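Local atomic coordinates of 2,3-dihydroxybenzoate-AMP ligase (Bacillus subtilis, PDB entry 1MDB), a protein that belongs to the ANL superfamily of AMP-binding enzymes and is built from a large N-terminal region and a smaller C-terminal domain. Residues A[334-339]-A[354-359]; A[361-366]-A[379-384]. All coordinates share one frame; numbering follows the deposited sequence.

The two interactions follow each other along the chain, their centres about 11 Å apart. Interaction 1 closes the edge of the mixed sheet that reaches the ligands: the side chain of Val-337 is about 4 Å from the bound 2,3-dihydroxy-benzoic acid at nearest atoms. Interaction 2 pairs two strands of a separate antiparallel sheet; the side chain of Leu-381 is about 7 Å from adenosine monophosphate, again between nearest atoms. Where the sheets meet, Leu-336 reaches across, its CD1 packing 3.5 Å from Asp-361 CG and its CD2 against Thr-383. Pro-356 CB lies 3.5 Å from Asp-361 CB and its ring meets Ser-363, so edge strand 355-356 of the mixed sheet packs on strand 362-366.

Interaction 1 (A[334-339]-A[354-359]); sequences EGLVNY and GKPMSP
Asn-338 and Tyr-339 pair antiparallel with Pro-356 and Lys-355 at the edge of the mixed sheet of the AMP-binding fold, where 355-356 is the outermost strand beside 337-339. Lys-355 N donates to Tyr-339 O at 3.2 Å from above the carbonyl plane, and the return bond from Tyr-339 N to Lys-355 O is weak. Met-357 N donates a hydrogen bond to Val-337 O at 3.2 Å, nearly in line with the carbonyl. Pro-356 has no N-H to offer; Asn-338 OD1 lies 2.9 Å from its nitrogen without a hydrogen bond, while Asn-338 ND2 is held by the backbone of Phe-330. Gly-354, at positive phi, brings its CA to 3.2 Å from Tyr-339 O, leaving no room for a CB. The Met-357 side chain lies beside that of Tyr-339, pointing the same way. Its CG sits between the backbone N and the carbonyl carbon (chi1 77°), and the extended chain runs past the edge of the Tyr-339 ring, a Met-aromatic contact with SD 3.8 Å from CE1. Tyr-339 OH is hydrogen-bonded to Ser-214 OG. The thioether ends against Val-337, a residue of the 2,3-dihydroxy-benzoic acid pocket, with Met-357 CE 3.7 Å from Val-337 CB.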
ATOM      1  N   GLU A 334      -4.582   3.722   6.989  1.00 25.05           N
ATOM      2  CA  GLU A 334      -5.313   4.438   8.026  1.00 27.16           C
ATOM      3  C   GLU A 334      -4.692   5.790   8.328  1.00 27.93           C
ATOM      4  O   GLU A 334      -5.375   6.693   8.818  1.00 29.49           O
ATOM      5  CB  GLU A 334      -5.367   3.635   9.331  1.00 26.12           C
ATOM      6  CG  GLU A 334      -6.396   2.541   9.359  1.00 25.60           C
ATOM      7  CD  GLU A 334      -5.915   1.276   8.682  1.00 25.91           C
ATOM      8  OE1 GLU A 334      -4.712   1.189   8.344  1.00 26.20           O
ATOM      9  OE2 GLU A 334      -6.742   0.364   8.501  1.00 25.96           O
ATOM     10  N   GLY A 335      -3.400   5.931   8.056  1.00 28.58           N
ATOM     11  CA  GLY A 335      -2.755   7.203   8.320  1.00 29.44           C
ATOM     12  C   GLY A 335      -1.246   7.187   8.330  1.00 30.44           C
ATOM     13  O   GLY A 335      -0.600   7.253   7.280  1.00 30.56           O
ATOM     14  N   LEU A 336      -0.695   7.090   9.534  1.00 31.00           N
ATOM     15  CA  LEU A 336       0.738   7.095   9.776  1.00 30.06           C
ATOM     16  C   LEU A 336       1.658   6.437   8.758  1.00 30.86           C
ATOM     17  O   LEU A 336       1.454   5.290   8.361  1.00 31.69           O
ATOM     18  CB  LEU A 336       1.031   6.487  11.151  1.00 32.03           C
ATOM     19  CG  LEU A 336       2.507   6.521  11.564  1.00 32.15           C
ATOM     20  CD1 LEU A 336       2.957   7.972  11.687  1.00 33.60           C
ATOM     21  CD2 LEU A 336       2.706   5.797  12.892  1.00 31.68           C
ATOM     22  N   VAL A 337       2.693   7.174   8.361  1.00 28.94           N
ATOM     23  CA  VAL A 337       3.693   6.666   7.434  1.00 27.77           C
ATOM     24  C   VAL A 337       5.073   7.012   7.990  1.00 29.17           C
ATOM     25  O   VAL A 337       5.342   8.167   8.335  1.00 26.41           O
ATOM     26  CB  VAL A 337       3.551   7.279   6.031  1.00 28.81           C
ATOM     27  CG1 VAL A 337       4.697   6.793   5.143  1.00 30.01           C
ATOM     28  CG2 VAL A 337       2.214   6.883   5.417  1.00 26.10           C
ATOM     29  N   ASN A 338       5.934   6.004   8.077  1.00 27.73           N
ATOM     30  CA  ASN A 338       7.289   6.165   8.597  1.00 30.03           C
ATOM     31  C   ASN A 338       8.333   5.868   7.526  1.00 31.28           C
ATOM     32  O   ASN A 338       8.187   4.913   6.752  1.00 30.85           O
ATOM     33  CB  ASN A 338       7.518   5.206   9.772  1.00 31.32           C
ATOM     34  CG  ASN A 338       6.494   5.370  10.865  1.00 34.38           C
ATOM     35  OD1 ASN A 338       6.539   6.330  11.637  1.00 33.12           O
ATOM     36  ND2 ASN A 338       5.548   4.433  10.933  1.00 32.79           N
ATOM     37  N   TYR A 339       9.401   6.662   7.496  1.00 31.22           N
ATOM     38  CA  TYR A 339      10.468   6.451   6.515  1.00 30.85           C
ATOM     39  C   TYR A 339      11.854   6.572   7.133  1.00 31.42           C
ATOM     40  O   TYR A 339      12.058   7.348   8.062  1.00 29.82           O
ATOM     41  CB  TYR A 339      10.449   7.506   5.394  1.00 29.90           C
ATOM     42  CG  TYR A 339       9.185   7.701   4.587  1.00 30.30           C
ATOM     43  CD1 TYR A 339       8.157   8.517   5.052  1.00 27.80           C
ATOM     44  CD2 TYR A 339       9.060   7.147   3.306  1.00 28.51           C
ATOM     45  CE1 TYR A 339       7.039   8.788   4.257  1.00 28.62           C
ATOM     46  CE2 TYR A 339       7.945   7.411   2.507  1.00 27.24           C
ATOM     47  CZ  TYR A 339       6.944   8.232   2.987  1.00 27.23           C
ATOM     48  OH  TYR A 339       5.854   8.510   2.197  1.00 30.25           O
ATOM     49  N   GLY A 354      12.118   3.309   9.890  1.00 36.22           N
ATOM     50  CA  GLY A 354      11.891   4.753   9.877  1.00 34.52           C
ATOM     51  C   GLY A 354      11.264   5.411  11.097  1.00 34.36           C
ATOM     52  O   GLY A 354      11.103   4.783  12.136  1.00 34.90           O
ATOM     53  N   LYS A 355      10.928   6.696  10.966  1.00 34.75           N
ATOM     54  CA  LYS A 355      10.289   7.462  12.039  1.00 34.33           C
ATOM     55  C   LYS A 355       9.172   8.292  11.411  1.00 33.29           C
ATOM     56  O   LYS A 355       9.237   8.626  10.235  1.00 33.46           O
ATOM     57  CB  LYS A 355      11.308   8.383  12.737  1.00 37.41           C
ATOM     58  CG  LYS A 355      11.922   9.457  11.847  1.00 40.30           C
ATOM     59  CD  LYS A 355      12.928  10.326  12.611  1.00 43.85           C
ATOM     60  CE  LYS A 355      13.585  11.358  11.686  1.00 44.77           C
ATOM     61  NZ  LYS A 355      14.726  12.101  12.312  1.00 43.17           N
ATOM     62  N   PRO A 356       8.127   8.634  12.184  1.00 33.27           N
ATOM     63  CA  PRO A 356       7.023   9.426  11.625  1.00 33.12           C
ATOM     64  C   PRO A 356       7.475  10.538  10.686  1.00 35.17           C
ATOM     65  O   PRO A 356       8.451  11.237  10.962  1.00 36.06           O
ATOM     66  CB  PRO A 356       6.321   9.952  12.866  1.00 32.21           C
ATOM     67  CG  PRO A 356       6.464   8.794  13.813  1.00 32.80           C
ATOM     68  CD  PRO A 356       7.904   8.360  13.616  1.00 30.84           C
ATOM     69  N   MET A 357       6.761  10.702   9.575  1.00 36.12           N
ATOM     70  CA  MET A 357       7.114  11.730   8.600  1.00 38.26           C
ATOM     71  C   MET A 357       6.653  13.127   9.005  1.00 39.74           C
ATOM     72  O   MET A 357       7.192  14.122   8.520  1.00 41.62           O
ATOM     73  CB  MET A 357       6.543  11.386   7.216  1.00 36.65           C
ATOM     74  CG  MET A 357       5.052  11.638   7.035  1.00 35.19           C
ATOM     75  SD  MET A 357       4.557  11.413   5.284  1.00 36.08           S
ATOM     76  CE  MET A 357       2.803  10.903   5.440  1.00 34.03           C
ATOM     77  N   SER A 358       5.668  13.205   9.892  1.00 40.28           N
ATOM     78  CA  SER A 358       5.144  14.492  10.339  1.00 41.79           C
ATOM     79  C   SER A 358       5.561  14.839  11.759  1.00 43.34           C
ATOM     80  O   SER A 358       5.638  13.966  12.619  1.00 42.84           O
ATOM     81  CB  SER A 358       3.619  14.498  10.272  1.00 42.58           C
ATOM     82  OG  SER A 358       3.091  15.658  10.892  1.00 43.33           O
ATOM     83  N   PRO A 359       5.833  16.128  12.021  1.00 44.66           N
ATOM     84  CA  PRO A 359       6.240  16.581  13.356  1.00 44.42           C
ATOM     85  C   PRO A 359       5.064  16.440  14.311  1.00 44.07           C
ATOM     86  O   PRO A 359       5.239  16.412  15.528  1.00 43.61           O
ATOM     87  CB  PRO A 359       6.595  18.052  13.133  1.00 45.36           C
ATOM     88  CG  PRO A 359       6.966  18.110  11.683  1.00 47.25           C
ATOM     89  CD  PRO A 359       5.917  17.235  11.053  1.00 45.37           C
TER

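Interaction 2 (A[361-366]-A[379-384])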
ATOM      1  N   ASP A 361       2.820  13.838  14.143  1.00 41.43           N
ATOM      2  CA  ASP A 361       2.411  12.441  14.279  1.00 40.68           C
ATOM      3  C   ASP A 361       2.698  12.026  15.723  1.00 41.37           C
ATOM      4  O   ASP A 361       3.811  12.193  16.208  1.00 40.39           O
ATOM      5  CB  ASP A 361       3.216  11.522  13.344  1.00 38.37           C
ATOM      6  CG  ASP A 361       2.607  11.406  11.948  1.00 36.77           C
ATOM      7  OD1 ASP A 361       1.376  11.245  11.846  1.00 36.27           O
ATOM      8  OD2 ASP A 361       3.367  11.457  10.955  1.00 33.32           O
ATOM      9  N   GLU A 362       1.694  11.498  16.407  1.00 42.37           N
ATOM     10  CA  GLU A 362       1.865  11.045  17.781  1.00 43.12           C
ATOM     11  C   GLU A 362       1.900   9.520  17.821  1.00 44.43           C
ATOM     12  O   GLU A 362       1.005   8.857  17.291  1.00 42.55           O
ATOM     13  CB  GLU A 362       0.712  11.538  18.647  1.00 44.33           C
ATOM     14  CG  GLU A 362       0.807  12.986  19.053  1.00 45.56           C
ATOM     15  CD  GLU A 362      -0.467  13.466  19.706  1.00 46.46           C
ATOM     16  OE1 GLU A 362      -1.417  13.819  18.972  1.00 46.39           O
ATOM     17  OE2 GLU A 362      -0.524  13.473  20.956  1.00 46.82           O
ATOM     18  N   SER A 363       2.931   8.968  18.450  1.00 44.54           N
ATOM     19  CA  SER A 363       3.065   7.528  18.561  1.00 46.06           C
ATOM     20  C   SER A 363       3.163   7.077  20.013  1.00 47.21           C
ATOM     21  O   SER A 363       3.806   7.724  20.840  1.00 46.10           O
ATOM     22  CB  SER A 363       4.304   7.050  17.797  1.00 49.03           C
ATOM     23  OG  SER A 363       4.107   7.137  16.395  1.00 51.43           O
ATOM     24  N   ARG A 364       2.512   5.963  20.320  1.00 48.01           N
ATOM     25  CA  ARG A 364       2.564   5.411  21.661  1.00 48.91           C
ATOM     26  C   ARG A 364       2.697   3.899  21.595  1.00 48.38           C
ATOM     27  O   ARG A 364       2.095   3.247  20.738  1.00 45.22           O
ATOM     28  CB  ARG A 364       1.331   5.837  22.461  1.00 51.86           C
ATOM     29  CG  ARG A 364       1.297   7.348  22.638  1.00 57.05           C
ATOM     30  CD  ARG A 364       0.337   7.834  23.705  1.00 62.23           C
ATOM     31  NE  ARG A 364       0.409   9.290  23.825  1.00 65.72           N
ATOM     32  CZ  ARG A 364      -0.297  10.013  24.686  1.00 67.41           C
ATOM     33  NH1 ARG A 364      -1.143   9.420  25.517  1.00 69.11           N
ATOM     34  NH2 ARG A 364      -0.159  11.333  24.713  1.00 68.84           N
ATOM     35  N   VAL A 365       3.531   3.355  22.479  1.00 46.87           N
ATOM     36  CA  VAL A 365       3.766   1.919  22.551  1.00 46.29           C
ATOM     37  C   VAL A 365       3.207   1.403  23.873  1.00 47.35           C
ATOM     38  O   VAL A 365       3.820   1.586  24.928  1.00 47.25           O
ATOM     39  CB  VAL A 365       5.270   1.598  22.479  1.00 45.17           C
ATOM     40  CG1 VAL A 365       5.491   0.110  22.605  1.00 43.61           C
ATOM     41  CG2 VAL A 365       5.847   2.105  21.170  1.00 44.85           C
ATOM     42  N   TRP A 366       2.040   0.769  23.812  1.00 46.39           N
ATOM     43  CA  TRP A 366       1.393   0.243  25.006  1.00 47.87           C
ATOM     44  C   TRP A 366       1.570  -1.257  25.205  1.00 49.46           C
ATOM     45  O   TRP A 366       1.978  -1.975  24.297  1.00 49.46           O
ATOM     46  CB  TRP A 366      -0.104   0.542  24.973  1.00 46.96           C
ATOM     47  CG  TRP A 366      -0.459   1.960  25.225  1.00 47.34           C
ATOM     48  CD1 TRP A 366       0.380   2.967  25.607  1.00 47.63           C
ATOM     49  CD2 TRP A 366      -1.765   2.532  25.145  1.00 47.36           C
ATOM     50  NE1 TRP A 366      -0.327   4.135  25.770  1.00 48.68           N
ATOM     51  CE2 TRP A 366      -1.647   3.896  25.491  1.00 47.27           C
ATOM     52  CE3 TRP A 366      -3.028   2.024  24.810  1.00 47.20           C
ATOM     53  CZ2 TRP A 366      -2.743   4.757  25.519  1.00 47.09           C
ATOM     54  CZ3 TRP A 366      -4.118   2.880  24.836  1.00 46.20           C
ATOM     55  CH2 TRP A 366      -3.968   4.234  25.187  1.00 46.63           C
ATOM     56  N   GLY A 379       6.003  -3.293  22.428  1.00 40.71           N
ATOM     57  CA  GLY A 379       4.590  -3.281  22.747  1.00 38.78           C
ATOM     58  C   GLY A 379       3.704  -2.957  21.560  1.00 38.29           C
ATOM     59  O   GLY A 379       4.148  -2.959  20.410  1.00 38.91           O
ATOM     60  N   HIS A 380       2.440  -2.684  21.855  1.00 35.93           N
ATOM     61  CA  HIS A 380       1.444  -2.342  20.856  1.00 36.51           C
ATOM     62  C   HIS A 380       1.600  -0.894  20.396  1.00 36.80           C
ATOM     63  O   HIS A 380       1.734   0.021  21.208  1.00 35.92           O
ATOM     64  CB  HIS A 380       0.045  -2.549  21.441  1.00 35.49           C
ATOM     65  CG  HIS A 380      -0.258  -3.971  21.783  1.00 35.80           C
ATOM     66  ND1 HIS A 380      -0.681  -4.888  20.846  1.00 36.55           N
ATOM     67  CD2 HIS A 380      -0.192  -4.639  22.960  1.00 37.31           C
ATOM     68  CE1 HIS A 380      -0.868  -6.058  21.429  1.00 36.85           C
ATOM     69  NE2 HIS A 380      -0.578  -5.934  22.712  1.00 36.29           N
ATOM     70  N   LEU A 381       1.571  -0.690  19.086  1.00 35.59           N
ATOM     71  CA  LEU A 381       1.713   0.647  18.538  1.00 35.20           C
ATOM     72  C   LEU A 381       0.385   1.335  18.288  1.00 35.17           C
ATOM     73  O   LEU A 381      -0.480   0.811  17.583  1.00 36.61           O
ATOM     74  CB  LEU A 381       2.499   0.610  17.223  1.00 34.24           C
ATOM     75  CG  LEU A 381       2.591   1.942  16.459  1.00 36.17           C
ATOM     76  CD1 LEU A 381       3.436   2.937  17.241  1.00 33.27           C
ATOM     77  CD2 LEU A 381       3.205   1.707  15.086  1.00 33.41           C
ATOM     78  N   LEU A 382       0.227   2.510  18.885  1.00 33.54           N
ATOM     79  CA  LEU A 382      -0.957   3.322  18.684  1.00 34.26           C
ATOM     80  C   LEU A 382      -0.421   4.601  18.062  1.00 34.78           C
ATOM     81  O   LEU A 382       0.736   4.968  18.287  1.00 34.76           O
ATOM     82  CB  LEU A 382      -1.675   3.611  20.000  1.00 33.92           C
ATOM     83  CG  LEU A 382      -2.395   2.405  20.602  1.00 33.09           C
ATOM     84  CD1 LEU A 382      -1.411   1.582  21.422  1.00 34.49           C
ATOM     85  CD2 LEU A 382      -3.535   2.878  21.481  1.00 34.01           C
ATOM     86  N   THR A 383      -1.241   5.272  17.264  1.00 35.37           N
ATOM     87  CA  THR A 383      -0.783   6.480  16.605  1.00 34.77           C
ATOM     88  C   THR A 383      -1.936   7.455  16.396  1.00 34.94           C
ATOM     89  O   THR A 383      -3.102   7.053  16.349  1.00 33.81           O
ATOM     90  CB  THR A 383      -0.117   6.124  15.261  1.00 35.58           C
ATOM     91  OG1 THR A 383       0.711   7.209  14.828  1.00 36.06           O
ATOM     92  CG2 THR A 383      -1.170   5.833  14.205  1.00 34.79           C
ATOM     93  N   ARG A 384      -1.599   8.733  16.266  1.00 35.98           N
ATOM     94  CA  ARG A 384      -2.591   9.795  16.116  1.00 37.61           C
ATOM     95  C   ARG A 384      -1.948  11.005  15.439  1.00 37.91           C
ATOM     96  O   ARG A 384      -0.818  11.380  15.768  1.00 38.04           O
ATOM     97  CB  ARG A 384      -3.110  10.151  17.510  1.00 40.54           C
ATOM     98  CG  ARG A 384      -4.116  11.272  17.612  1.00 45.85           C
ATOM     99  CD  ARG A 384      -4.922  11.090  18.897  1.00 47.84           C
ATOM    100  NE  ARG A 384      -5.280  12.342  19.564  1.00 51.78           N
ATOM    101  CZ  ARG A 384      -4.549  12.934  20.508  1.00 51.95           C
ATOM    102  NH1 ARG A 384      -3.400  12.401  20.912  1.00 51.05           N
ATOM    103  NH2 ARG A 384      -4.979  14.056  21.065  1.00 52.89           N
TER
HETATM  104  O   HOH W   1      -0.629   9.238  13.240  1.00 37.11           O
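Strands 362-366 and 379-384 run antiparallel at 154°, their axes 4.2 Å apart at closest, and form the first pair of a four-stranded antiparallel sheet, joined by a twelve-residue connection; 362-366 is an outer strand and 409-417 pairs with the other edge of 379-384. Glu-362, Arg-364 and Trp-366 form hydrogen-bonded pairs with Arg-384, Leu-382 and His-380, each through two N-H...O bonds. Their side chains share one face, where Leu-382 crosses the Trp-366 indole at about a right angle, and its CD2 makes a CH-pi contact 3.8 Å from the centroid of the six-membered ring. At the far end the Glu-362 and Arg-384 side chains run alongside, with OE2 3.1 Å from NH1 in a salt bridge; the carboxylate and guanidinium planes are 49° apart, and OE1 lies over one guanidinium face. This carboxylate may offset the like charges of Arg-384 and Arg-364. On the opposite face Ser-363 OG is buried without a partner. Thr-383, its OG1 anti to the backbone N (chi1 -161°), donates to Glu-362 O, which also accepts from Arg-384 N. A water donates to Thr-383 OG1 at 2.9 Å and to Asp-361 OD1 at 3.2 Å.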